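Local coordinates for outer surface protein (Bacillus cereus ATCC 14579, PDB 1X7F) that is of unknown function but is probably a 6-phospho-N-acetylmuramidase that cleaves phosphorylated disaccharides from the cell wall, at residues Y183-F186 against I187-S190. Numbering follows the deposited sequence.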
loop_
_atom_site.group_PDB
_atom_site.type_symbol
_atom_site.label_atom_id
_atom_site.label_comp_id
_atom_site.label_asym_id
_atom_site.label_seq_id
_atom_site.Cartn_x
_atom_site.Cartn_y
_atom_site.Cartn_z
ATOM N N TYR A 183 -11.342 7.264 5.751
ATOM C CA TYR A 183 -11.121 6.969 4.354
ATOM C C TYR A 183 -11.342 8.155 3.401
ATOM O O TYR A 183 -10.467 8.476 2.607
ATOM C CB TYR A 183 -11.953 5.757 3.892
ATOM C CG TYR A 183 -11.589 5.364 2.485
ATOM C CD1 TYR A 183 -10.385 4.713 2.223
ATOM C CD2 TYR A 183 -12.424 5.680 1.412
ATOM C CE1 TYR A 183 -10.037 4.358 0.938
ATOM C CE2 TYR A 183 -12.083 5.328 0.108
ATOM C CZ TYR A 183 -10.893 4.675 -0.118
ATOM O OH TYR A 183 -10.540 4.331 -1.390
ATOM N N ASP A 184 -12.510 8.779 3.448
ATOM C CA ASP A 184 -12.793 9.853 2.487
ATOM C C ASP A 184 -11.831 11.040 2.638
ATOM O O ASP A 184 -11.426 11.631 1.639
ATOM C CB ASP A 184 -14.257 10.313 2.559
ATOM C CG ASP A 184 -15.245 9.262 2.031
ATOM O OD1 ASP A 184 -14.883 8.390 1.195
ATOM O OD2 ASP A 184 -16.440 9.251 2.401
ATOM N N TYR A 185 -11.483 11.388 3.877
ATOM C CA TYR A 185 -10.527 12.465 4.131
ATOM C C TYR A 185 -9.154 12.118 3.538
ATOM O O TYR A 185 -8.530 12.947 2.870
ATOM C CB TYR A 185 -10.435 12.785 5.640
ATOM C CG TYR A 185 -9.417 13.852 5.997
ATOM C CD1 TYR A 185 -9.738 15.208 5.903
ATOM C CD2 TYR A 185 -8.130 13.506 6.428
ATOM C CE1 TYR A 185 -8.816 16.188 6.228
ATOM C CE2 TYR A 185 -7.190 14.485 6.751
ATOM C CZ TYR A 185 -7.537 15.820 6.638
ATOM O OH TYR A 185 -6.621 16.798 6.951
ATOM N N PHE A 186 -8.703 10.889 3.795
ATOM C CA PHE A 186 -7.425 10.370 3.300
ATOM C C PHE A 186 -7.301 10.447 1.775
ATOM O O PHE A 186 -6.227 10.755 1.241
ATOM C CB PHE A 186 -7.256 8.925 3.784
ATOM C CG PHE A 186 -6.216 8.134 3.029
ATOM C CD1 PHE A 186 -4.879 8.161 3.426
ATOM C CD2 PHE A 186 -6.571 7.365 1.929
ATOM C CE1 PHE A 186 -3.923 7.441 2.741
ATOM C CE2 PHE A 186 -5.608 6.631 1.232
ATOM C CZ PHE A 186 -4.284 6.674 1.644
ATOM N N ILE A 187 -8.402 10.154 1.084
ATOM C CA ILE A 187 -8.465 10.237 -0.372
ATOM C C ILE A 187 -8.380 11.684 -0.868
ATOM O O ILE A 187 -7.594 11.974 -1.766
ATOM C CB ILE A 187 -9.739 9.511 -0.895
ATOM C CG1 ILE A 187 -9.669 7.989 -0.622
ATOM C CG2 ILE A 187 -10.014 9.841 -2.376
ATOM C CD1 ILE A 187 -8.624 7.186 -1.438
ATOM N N ARG A 188 -9.180 12.586 -0.298
ATOM C CA ARG A 188 -9.092 14.015 -0.646
ATOM C C ARG A 188 -7.646 14.523 -0.541
ATOM O O ARG A 188 -7.146 15.157 -1.470
ATOM C CB ARG A 188 -10.024 14.889 0.222
ATOM C CG ARG A 188 -11.513 14.770 -0.115
ATOM C CD ARG A 188 -12.424 15.863 0.487
ATOM N NE ARG A 188 -12.211 16.076 1.922
ATOM C CZ ARG A 188 -12.815 15.397 2.907
ATOM N NH1 ARG A 188 -13.698 14.436 2.644
ATOM N NH2 ARG A 188 -12.542 15.689 4.173
ATOM N N CYS A 189 -6.994 14.229 0.585
ATOM C CA CYS A 189 -5.597 14.601 0.829
ATOM C C CYS A 189 -4.663 14.063 -0.242
ATOM O O CYS A 189 -3.873 14.811 -0.814
ATOM C CB CYS A 189 -5.118 14.075 2.186
ATOM S SG CYS A 189 -5.802 14.886 3.639
ATOM N N SER A 190 -4.749 12.759 -0.486
ATOM C CA SER A 190 -3.908 12.090 -1.479
ATOM C C SER A 190 -4.158 12.558 -2.924
ATOM O O SER A 190 -3.228 12.593 -3.726
ATOM C CB SER A 190 -4.068 10.572 -1.371
ATOM O OG SER A 190 -3.891 10.143 -0.040
#
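Tyr185 lays one ring face against the thiol of Cys189, one turn further along helix 183-195. SG lies 3.8 Å from the centroid of the Tyr185 ring, over the face and offset toward its CE2 side, a sulfur-aromatic contact. At the ring's edge, close to its plane, Arg188 NH2 comes within 3.3 Å of Tyr185 CD1. The two flat groups stand 76° apart and NH2 meets the edge of the ring, not its face; the arginine chain, bent at chi3 (-49°), folds its guanidinium face over the CA of Tyr185, while NE forms a salt bridge with Asp150. Tyr185 OH hydrogen-bonds to Ser148 O and Asp150 N.

The same i to i+4 spacing sets Ile187 CG1 over one face of the Tyr183 ring, a CH-pi contact 3.8 Å from the centroid, and CD1 continues to the phenol oxygen, which hydrogen-bonds to Tyr374.

Phe186 O receives two donors from one residue, reaching it from opposite faces of the carbonyl plane: Ser190 N at 3.0 Å and Ser190 OG at 2.7 Å. Ser190 OG lies beside its own backbone N (chi1 -51°), which turns it back onto that carbonyl and over the centre of the Phe186 ring. Returning a buried hydroxyl to the i-4 carbonyl is common in helices; here His171, which stacks on Phe186, also bonds Ser190 OG, tying the helix to the end of strand 167-170 in what is probably a TIM-barrel-like domain.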